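Local coordinates for galactofuranose-binding protein YtfQ (Escherichia coli, PDB 2VK2), which captures galactofuranose in the periplasm, in either its alpha or beta form, for uptake by the YtfQRT-YjfF ABC transporter, at residues V86-S92 with L100-T106; D60-I64 with A255-L259; W119-V124 with I221-S225. All blocks are in the same frame, centred on the assembly; numbering follows the deposited sequence.

Contact 1. Residues V86-S92 with L100-T106; sequences VFLLDRS and LYMTTVT. With GZL (beta-D-galactofuranose), chain B.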
loop_
_atom_site.group_PDB
_atom_site.type_symbol
_atom_site.label_atom_id
_atom_site.label_comp_id
_atom_site.label_asym_id
_atom_site.label_seq_id
_atom_site.Cartn_x
_atom_site.Cartn_y
_atom_site.Cartn_z
ATOM N N VAL A 86 6.500 -15.611 -12.908
ATOM C CA VAL A 86 6.607 -14.442 -12.041
ATOM C C VAL A 86 5.219 -13.971 -11.631
ATOM O O VAL A 86 4.312 -13.874 -12.460
ATOM C CB VAL A 86 7.363 -13.293 -12.743
ATOM C CG1 VAL A 86 7.301 -12.009 -11.916
ATOM C CG2 VAL A 86 8.805 -13.698 -12.995
ATOM N N PHE A 87 5.064 -13.694 -10.337
ATOM C CA PHE A 87 3.814 -13.198 -9.776
ATOM C C PHE A 87 4.091 -11.864 -9.103
ATOM O O PHE A 87 5.032 -11.744 -8.326
ATOM C CB PHE A 87 3.258 -14.199 -8.758
ATOM C CG PHE A 87 3.009 -15.568 -9.330
ATOM C CD1 PHE A 87 1.721 -15.979 -9.645
ATOM C CD2 PHE A 87 4.063 -16.440 -9.564
ATOM C CE1 PHE A 87 1.489 -17.238 -10.185
ATOM C CE2 PHE A 87 3.835 -17.697 -10.101
ATOM C CZ PHE A 87 2.550 -18.094 -10.413
ATOM N N LEU A 88 3.286 -10.859 -9.428
ATOM C CA LEU A 88 3.451 -9.533 -8.846
ATOM C C LEU A 88 2.502 -9.379 -7.665
ATOM O O LEU A 88 1.337 -9.756 -7.751
ATOM C CB LEU A 88 3.190 -8.448 -9.893
ATOM C CG LEU A 88 4.058 -8.538 -11.153
ATOM C CD1 LEU A 88 3.678 -7.433 -12.123
ATOM C CD2 LEU A 88 5.541 -8.481 -10.816
ATOM N N LEU A 89 3.034 -8.848 -6.561
ATOM C CA LEU A 89 2.237 -8.631 -5.314
ATOM C C LEU A 89 2.209 -7.167 -4.965
ATOM O O LEU A 89 3.206 -6.519 -4.903
ATOM C CB LEU A 89 2.878 -9.424 -4.155
ATOM C CG LEU A 89 2.668 -10.954 -4.087
ATOM C CD1 LEU A 89 3.122 -11.754 -5.329
ATOM C CD2 LEU A 89 3.368 -11.449 -2.816
ATOM N N ASP A 90 0.964 -6.732 -4.748
ATOM C CA ASP A 90 0.616 -5.464 -4.054
ATOM C C ASP A 90 0.953 -4.142 -4.760
ATOM O O ASP A 90 0.345 -3.156 -4.481
ATOM C CB ASP A 90 1.075 -5.502 -2.566
ATOM C CG ASP A 90 2.505 -5.071 -2.340
ATOM O OD1 ASP A 90 2.856 -3.950 -2.602
ATOM O OD2 ASP A 90 3.274 -5.865 -1.801
ATOM N N ARG A 91 1.879 -4.184 -5.700
ATOM C CA ARG A 91 2.078 -3.072 -6.700
ATOM C C ARG A 91 2.140 -3.666 -8.106
ATOM O O ARG A 91 2.408 -4.802 -8.262
ATOM C CB ARG A 91 3.353 -2.290 -6.405
ATOM C CG ARG A 91 3.360 -1.687 -4.952
ATOM C CD ARG A 91 4.503 -0.738 -4.755
ATOM N NE ARG A 91 4.473 -0.274 -3.314
ATOM C CZ ARG A 91 5.464 0.326 -2.699
ATOM N NH1 ARG A 91 6.558 0.711 -3.309
ATOM N NH2 ARG A 91 5.382 0.577 -1.410
ATOM N N SER A 92 1.890 -2.772 -9.046
ATOM C CA SER A 92 1.805 -3.154 -10.449
ATOM C C SER A 92 2.960 -2.569 -11.252
ATOM O O SER A 92 3.664 -1.668 -10.798
ATOM C CB SER A 92 0.478 -2.676 -11.036
ATOM O OG SER A 92 -0.626 -3.318 -10.419
ATOM N N LEU A 100 4.902 -11.013 -19.684
ATOM C CA LEU A 100 6.115 -11.013 -18.859
ATOM C C LEU A 100 5.869 -11.396 -17.397
ATOM O O LEU A 100 6.819 -11.520 -16.628
ATOM C CB LEU A 100 6.813 -9.650 -18.925
ATOM C CG LEU A 100 7.511 -9.332 -20.250
ATOM C CD1 LEU A 100 7.987 -7.892 -20.262
ATOM C CD2 LEU A 100 8.675 -10.287 -20.509
ATOM N N TYR A 101 4.610 -11.573 -17.009
ATOM C CA TYR A 101 4.283 -12.046 -15.665
ATOM C C TYR A 101 2.944 -12.766 -15.689
ATOM O O TYR A 101 2.157 -12.590 -16.618
ATOM C CB TYR A 101 4.250 -10.880 -14.675
ATOM C CG TYR A 101 3.183 -9.860 -14.976
ATOM C CD1 TYR A 101 1.919 -9.968 -14.407
ATOM C CD2 TYR A 101 3.427 -8.798 -15.839
ATOM C CE1 TYR A 101 0.931 -9.053 -14.679
ATOM C CE2 TYR A 101 2.437 -7.866 -16.116
ATOM C CZ TYR A 101 1.190 -8.005 -15.531
ATOM O OH TYR A 101 0.191 -7.097 -15.785
ATOM N N MET A 102 2.685 -13.562 -14.656
ATOM C CA MET A 102 1.488 -14.396 -14.598
ATOM C C MET A 102 0.262 -13.591 -14.192
ATOM O O MET A 102 -0.745 -13.573 -14.899
ATOM C CB MET A 102 1.695 -15.538 -13.603
ATOM C CG MET A 102 2.823 -16.483 -13.977
ATOM S SD MET A 102 2.395 -17.555 -15.355
ATOM C CE MET A 102 1.437 -18.795 -14.489
ATOM N N THR A 103 0.351 -12.934 -13.041
ATOM C CA THR A 103 -0.749 -12.138 -12.524
ATOM C C THR A 103 -0.209 -11.086 -11.575
ATOM O O THR A 103 0.939 -11.175 -11.131
ATOM C CB THR A 103 -1.784 -13.020 -11.782
ATOM O OG1 THR A 103 -2.971 -12.262 -11.516
ATOM C CG2 THR A 103 -1.221 -13.540 -10.462
ATOM N N THR A 104 -1.037 -10.083 -11.299
ATOM C CA THR A 104 -0.792 -9.132 -10.221
ATOM C C THR A 104 -1.879 -9.330 -9.174
ATOM O O THR A 104 -3.064 -9.233 -9.488
ATOM C CB THR A 104 -0.838 -7.674 -10.711
ATOM O OG1 THR A 104 0.063 -7.507 -11.811
ATOM C CG2 THR A 104 -0.442 -6.712 -9.596
ATOM N N VAL A 105 -1.471 -9.637 -7.945
ATOM C CA VAL A 105 -2.393 -9.695 -6.816
ATOM C C VAL A 105 -2.346 -8.342 -6.128
ATOM O O VAL A 105 -1.290 -7.912 -5.672
ATOM C CB VAL A 105 -2.007 -10.793 -5.812
ATOM C CG1 VAL A 105 -3.045 -10.871 -4.691
ATOM C CG2 VAL A 105 -1.873 -12.136 -6.516
ATOM N N THR A 106 -3.481 -7.656 -6.067
ATOM C CA THR A 106 -3.484 -6.271 -5.627
ATOM C C THR A 106 -4.897 -5.808 -5.328
ATOM O O THR A 106 -5.861 -6.393 -5.808
ATOM C CB THR A 106 -2.858 -5.361 -6.723
ATOM O OG1 THR A 106 -2.824 -3.997 -6.282
ATOM C CG2 THR A 106 -3.648 -5.455 -8.026
HETATM C C6 GZL B . 0.054 -1.537 -0.976
HETATM C C5 GZL B . 1.304 -1.035 -1.017
HETATM C C4 GZL B . 1.838 -0.012 -0.032
HETATM C C3 GZL B . 1.134 0.268 1.267
HETATM C C2 GZL B . 2.009 0.302 2.263
HETATM O O6 GZL B . -0.373 -2.422 -1.882
HETATM O O5 GZL B . 2.110 -1.377 -2.028
HETATM O O4 GZL B . 3.161 -0.374 0.388
HETATM O O3 GZL B . -0.166 0.529 1.344
HETATM C C1 GZL B . 3.361 -0.075 1.774
HETATM O O2 GZL B . 1.796 0.589 3.548
HETATM O O1 GZL B . 4.292 0.993 1.914
HETATM O O HOH W 1 -2.662 -3.168 -3.542
HETATM O O HOH W 2 -1.099 -2.519 -7.921
#
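A parallel strand pair is held by a ladder of backbone bonds, and here the ladder leads to a ligand. V86 opens it, its O hydrogen-bonded to M102 N at 2.8 Å. F87 turns one ring face to M102, whose CB lies 4.1 Å from the ring centroid in a CH-pi contact; helix 252-265 packs on this side. L88 bonds through both of its backbone polar atoms, its N giving to T103 O (2.9 Å) and its O accepting from V105 N (2.8 Å), while its CD1 sits over the Y101 ring, 3.8 Å from the centroid. L89 pairs with V105 across the bridge, and D90 N then donates to V105 O at 2.7 Å. At D90 the strand has ended, and phi turns positive (68°). D90 OD1 and O accept from the sugar's O5 (2.7 Å) and O6 (2.8 Å), and OD2 forms a salt bridge with R17. R91 hydrogen-bonds through NE to sugar O5 (2.9 Å) and through NH2 to sugar O4 (3.0 Å). S92 OG reaches T106 OG1 through a water. Ligand-binding loops at the carboxyl ends of parallel strands, facing the interdomain cleft, are characteristic of the periplasmic sugar-binding protein fold.

Contact 2. Residues D60-I64 with A255-L259; sequences DAIFI and AFDAL
Helix-on-sheet packing in an alpha/beta domain of the periplasmic binding protein fold is the principle illustrated here: strand 61-64, inside a parallel sheet, is covered by one turn of helix 252-265. The strand is extended (phi/psi near -106/137 at F63), and residues 255-259 are regular alpha helix, with L259 N donating to A255 O at 2.9 Å. The two short axes run nearly antiparallel, at 156°, and approach to 10.7 Å, a spacing filled by side chains. In register, A61 lies opposite L259 (CA to CA 7.7 Å) and F63 opposite A255 (8.0 Å); the alternation of the strand turns I62 away from the helix.

F63 is the centrepiece. With chi1 at -72° (m) and chi2 near 6°, its ring extends to the helix and receives the methyl of A255 over one face, a CH-pi contact with CB 4.0 Å from the ring centroid. F256, also m at chi1, has its CA-to-CB bond sideways to the strand, but the ring comes in to meet that of F63: the centroids are 5.0 Å apart and the planes inclined by 46°, an oblique pair. V5 and F7 of strand 4-9 and F87 and L89 of strand 86-89 also touch F63, so both neighbouring strands join the helix around the ring.

L259, second in buried area, uses a t, p rotamer (chi1 174°, chi2 59°) to lay its methyls against the strand. L259 CD2 stands 4.4 Å from F63 CE1, and L259 CD1 lies only 3.6 Å from A61 CB.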
loop_
_atom_site.group_PDB
_atom_site.type_symbol
_atom_site.label_atom_id
_atom_site.label_comp_id
_atom_site.label_asym_id
_atom_site.label_seq_id
_atom_site.Cartn_x
_atom_site.Cartn_y
_atom_site.Cartn_z
ATOM N N ASP A 60 11.463 -22.267 -8.330
ATOM C CA ASP A 60 10.297 -22.679 -9.114
ATOM C C ASP A 60 9.424 -21.508 -9.536
ATOM O O ASP A 60 8.713 -21.590 -10.532
ATOM C CB ASP A 60 9.449 -23.673 -8.325
ATOM C CG ASP A 60 10.192 -24.946 -8.028
ATOM O OD1 ASP A 60 10.378 -25.748 -8.965
ATOM O OD2 ASP A 60 10.610 -25.139 -6.872
ATOM N N ALA A 61 9.459 -20.431 -8.764
ATOM C CA ALA A 61 8.657 -19.258 -9.066
ATOM C C ALA A 61 9.266 -18.064 -8.371
ATOM O O ALA A 61 9.969 -18.214 -7.373
ATOM C CB ALA A 61 7.223 -19.460 -8.613
ATOM N N ILE A 62 9.006 -16.884 -8.922
ATOM C CA ILE A 62 9.472 -15.633 -8.343
ATOM C C ILE A 62 8.273 -14.738 -8.065
ATOM O O ILE A 62 7.413 -14.560 -8.923
ATOM C CB ILE A 62 10.488 -14.931 -9.270
ATOM C CG1 ILE A 62 11.774 -15.761 -9.332
ATOM C CG2 ILE A 62 10.797 -13.516 -8.776
ATOM C CD1 ILE A 62 12.715 -15.376 -10.452
ATOM N N PHE A 63 8.209 -14.219 -6.842
ATOM C CA PHE A 63 7.217 -13.221 -6.458
ATOM C C PHE A 63 7.961 -11.896 -6.363
ATOM O O PHE A 63 9.065 -11.843 -5.824
ATOM C CB PHE A 63 6.613 -13.538 -5.084
ATOM C CG PHE A 63 5.666 -14.723 -5.046
ATOM C CD1 PHE A 63 5.455 -15.561 -6.138
ATOM C CD2 PHE A 63 5.004 -15.011 -3.858
ATOM C CE1 PHE A 63 4.577 -16.638 -6.041
ATOM C CE2 PHE A 63 4.142 -16.084 -3.760
ATOM C CZ PHE A 63 3.925 -16.897 -4.847
ATOM N N ILE A 64 7.369 -10.826 -6.883
ATOM C CA ILE A 64 7.973 -9.501 -6.782
ATOM C C ILE A 64 6.908 -8.525 -6.326
ATOM O O ILE A 64 5.818 -8.510 -6.882
ATOM C CB ILE A 64 8.508 -8.987 -8.140
ATOM C CG1 ILE A 64 9.514 -9.964 -8.757
ATOM C CG2 ILE A 64 9.152 -7.610 -7.976
ATOM C CD1 ILE A 64 9.842 -9.639 -10.205
ATOM N N ALA A 255 -1.372 -15.613 -4.633
ATOM C CA ALA A 255 -0.256 -15.916 -5.532
ATOM C C ALA A 255 0.153 -17.383 -5.416
ATOM O O ALA A 255 0.365 -18.052 -6.430
ATOM C CB ALA A 255 0.923 -15.005 -5.251
ATOM N N PHE A 256 0.249 -17.885 -4.186
ATOM C CA PHE A 256 0.518 -19.310 -3.964
ATOM C C PHE A 256 -0.593 -20.185 -4.549
ATOM O O PHE A 256 -0.308 -21.227 -5.134
ATOM C CB PHE A 256 0.673 -19.635 -2.473
ATOM C CG PHE A 256 1.958 -19.138 -1.852
ATOM C CD1 PHE A 256 3.194 -19.428 -2.421
ATOM C CD2 PHE A 256 1.929 -18.418 -0.664
ATOM C CE1 PHE A 256 4.370 -18.982 -1.833
ATOM C CE2 PHE A 256 3.099 -17.969 -0.070
ATOM C CZ PHE A 256 4.322 -18.251 -0.658
ATOM N N ASP A 257 -1.850 -19.769 -4.386
ATOM C CA ASP A 257 -2.986 -20.497 -4.972
ATOM C C ASP A 257 -2.806 -20.655 -6.479
ATOM O O ASP A 257 -2.941 -21.753 -7.019
ATOM C CB ASP A 257 -4.314 -19.772 -4.711
ATOM C CG ASP A 257 -4.771 -19.860 -3.267
ATOM O OD1 ASP A 257 -4.380 -20.810 -2.566
ATOM O OD2 ASP A 257 -5.542 -18.975 -2.843
ATOM N N ALA A 258 -2.506 -19.546 -7.149
ATOM C CA ALA A 258 -2.306 -19.535 -8.598
ATOM C C ALA A 258 -1.099 -20.376 -9.006
ATOM O O ALA A 258 -1.157 -21.117 -9.990
ATOM C CB ALA A 258 -2.148 -18.106 -9.096
ATOM N N LEU A 259 -0.010 -20.264 -8.249
ATOM C CA LEU A 259 1.205 -21.034 -8.524
ATOM C C LEU A 259 0.955 -22.536 -8.427
ATOM O O LEU A 259 1.350 -23.290 -9.315
ATOM C CB LEU A 259 2.328 -20.636 -7.558
ATOM C CG LEU A 259 3.622 -21.457 -7.625
ATOM C CD1 LEU A 259 4.237 -21.388 -9.017
ATOM C CD2 LEU A 259 4.609 -20.982 -6.573
#

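Contact 3. Residues W119-V124 with I221-S225; sequences WLVKEV and ILTGS
Residues 119-124 form the last turns of helix 109-124, with E123 N bonded to W119 O (2.9 Å) and V124 N to L120 O (3.0 Å). Strand 222-225 is extended (phi/psi -136/129 at G224) and runs nearly antiparallel, its axis at 162° to that of the helix and 10.7 Å away at closest approach; L120 and G224 are nearest in register, their CA atoms 8.0 Å apart. L222, with the largest buried area of the contact, points at the helix in an m, t rotamer (chi1 -57°, chi2 170°). L222 CD1 fits among three helix side chains, 4.0 Å from E123 CG, 4.2 Å from L120 CD1 and 4.3 Å from V124 CG1. This is the alpha/beta layering of the second lobe of a periplasmic binding protein, where a helix packs across a sheet whose strand 194-197 lies beside strand 222-225 and adds M194 to the apolar cluster. W119, t at chi1 (166°) with chi2 at 81°, brings its six-membered ring to the strand: CH2 lies 4.0 Å from T223 O and 4.4 Å from L222 CB, the latter near the indole plane. An ideal CB on G224 would lie 3.9 Å from W119 CZ3.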
loop_
_atom_site.group_PDB
_atom_site.type_symbol
_atom_site.label_atom_id
_atom_site.label_comp_id
_atom_site.label_asym_id
_atom_site.label_seq_id
_atom_site.Cartn_x
_atom_site.Cartn_y
_atom_site.Cartn_z
ATOM N N TRP A 119 -15.792 9.718 1.062
ATOM C CA TRP A 119 -16.029 9.927 2.485
ATOM C C TRP A 119 -15.844 11.401 2.848
ATOM O O TRP A 119 -16.681 11.984 3.542
ATOM C CB TRP A 119 -15.110 9.046 3.341
ATOM C CG TRP A 119 -15.099 9.498 4.760
ATOM C CD1 TRP A 119 -16.026 9.215 5.716
ATOM C CD2 TRP A 119 -14.141 10.367 5.371
ATOM N NE1 TRP A 119 -15.698 9.843 6.891
ATOM C CE2 TRP A 119 -14.544 10.556 6.709
ATOM C CE3 TRP A 119 -12.976 10.998 4.922
ATOM C CZ2 TRP A 119 -13.823 11.350 7.599
ATOM C CZ3 TRP A 119 -12.260 11.784 5.807
ATOM C CH2 TRP A 119 -12.686 11.952 7.131
ATOM N N LEU A 120 -14.755 12.000 2.373
ATOM C CA LEU A 120 -14.444 13.395 2.687
ATOM C C LEU A 120 -15.499 14.357 2.149
ATOM O O LEU A 120 -15.903 15.288 2.846
ATOM C CB LEU A 120 -13.065 13.778 2.140
ATOM C CG LEU A 120 -12.603 15.201 2.466
ATOM C CD1 LEU A 120 -12.406 15.385 3.969
ATOM C CD2 LEU A 120 -11.327 15.527 1.711
ATOM N N VAL A 121 -15.944 14.131 0.917
ATOM C CA VAL A 121 -16.983 14.964 0.313
ATOM C C VAL A 121 -18.225 14.997 1.203
ATOM O O VAL A 121 -18.777 16.068 1.470
ATOM C CB VAL A 121 -17.357 14.468 -1.105
ATOM C CG1 VAL A 121 -18.586 15.201 -1.631
ATOM C CG2 VAL A 121 -16.187 14.651 -2.058
ATOM N N LYS A 122 -18.654 13.826 1.667
ATOM C CA LYS A 122 -19.809 13.730 2.560
ATOM C C LYS A 122 -19.534 14.369 3.923
ATOM O O LYS A 122 -20.393 15.063 4.473
ATOM C CB LYS A 122 -20.219 12.267 2.749
ATOM C CG LYS A 122 -20.868 11.643 1.532
ATOM C CD LYS A 122 -21.080 10.152 1.721
ATOM N N GLU A 123 -18.340 14.136 4.460
ATOM C CA GLU A 123 -17.964 14.631 5.787
ATOM C C GLU A 123 -17.996 16.158 5.872
ATOM O O GLU A 123 -18.566 16.717 6.810
ATOM C CB GLU A 123 -16.573 14.107 6.166
ATOM C CG GLU A 123 -16.063 14.538 7.544
ATOM C CD GLU A 123 -16.833 13.920 8.699
ATOM O OE1 GLU A 123 -17.460 12.854 8.514
ATOM O OE2 GLU A 123 -16.796 14.504 9.802
ATOM N N VAL A 124 -17.388 16.837 4.904
ATOM C CA VAL A 124 -17.321 18.302 4.954
ATOM C C VAL A 124 -18.588 18.977 4.411
ATOM O O VAL A 124 -18.828 20.150 4.695
ATOM C CB VAL A 124 -16.052 18.860 4.271
ATOM C CG1 VAL A 124 -14.812 18.232 4.891
ATOM C CG2 VAL A 124 -16.087 18.645 2.765
ATOM N N ILE A 221 -7.766 18.895 12.236
ATOM C CA ILE A 221 -7.311 18.339 10.966
ATOM C C ILE A 221 -7.787 16.890 10.895
ATOM O O ILE A 221 -7.392 16.057 11.712
ATOM C CB ILE A 221 -5.779 18.429 10.818
ATOM C CG1 ILE A 221 -5.332 19.895 10.822
ATOM C CG2 ILE A 221 -5.327 17.748 9.530
ATOM C CD1 ILE A 221 -3.836 20.098 10.770
ATOM N N LEU A 222 -8.662 16.610 9.931
ATOM C CA LEU A 222 -9.188 15.267 9.714
ATOM C C LEU A 222 -8.103 14.397 9.093
ATOM O O LEU A 222 -7.178 14.913 8.465
ATOM C CB LEU A 222 -10.396 15.316 8.773
ATOM C CG LEU A 222 -11.578 16.197 9.188
ATOM C CD1 LEU A 222 -12.565 16.320 8.038
ATOM C CD2 LEU A 222 -12.261 15.645 10.435
ATOM N N THR A 223 -8.214 13.083 9.263
ATOM C CA THR A 223 -7.288 12.152 8.622
ATOM C C THR A 223 -8.042 11.124 7.792
ATOM O O THR A 223 -9.068 10.587 8.214
ATOM C CB THR A 223 -6.382 11.415 9.640
ATOM O OG1 THR A 223 -7.102 10.347 10.272
ATOM C CG2 THR A 223 -5.845 12.379 10.689
ATOM N N GLY A 224 -7.519 10.868 6.597
ATOM C CA GLY A 224 -7.996 9.794 5.734
ATOM C C GLY A 224 -6.778 9.084 5.182
ATOM O O GLY A 224 -5.867 9.731 4.678
ATOM N N SER A 225 -6.742 7.763 5.300
ATOM C CA SER A 225 -5.565 7.000 4.899
ATOM C C SER A 225 -5.946 5.575 4.522
ATOM O O SER A 225 -7.119 5.216 4.544
ATOM C CB SER A 225 -4.513 7.029 6.010
ATOM O OG SER A 225 -5.040 6.549 7.235
#

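In the fold
Two-lobed binding proteins place their ligand in the cleft between two lobes, each built on its own sheet, and the contacts sample both sides of this design. Contacts 1 and 2 share one lobe, their centres 9 Å apart: strands 61-64 and 86-89 are sheet neighbours, with F87 N 2.9 Å from I62 O and L89 N 2.8 Å from I64 O, and the F87 ring packs against both F63 and L259. Contact 1 touches galactofuranose directly, whereas the A255 side chain of contact 2 is about 13 Å from the sugar. Contact 3 belongs to the other lobe, its centre about 31 Å from contact 1's and 37 Å from contact 2's, although helix 109-124 follows strand 103-106.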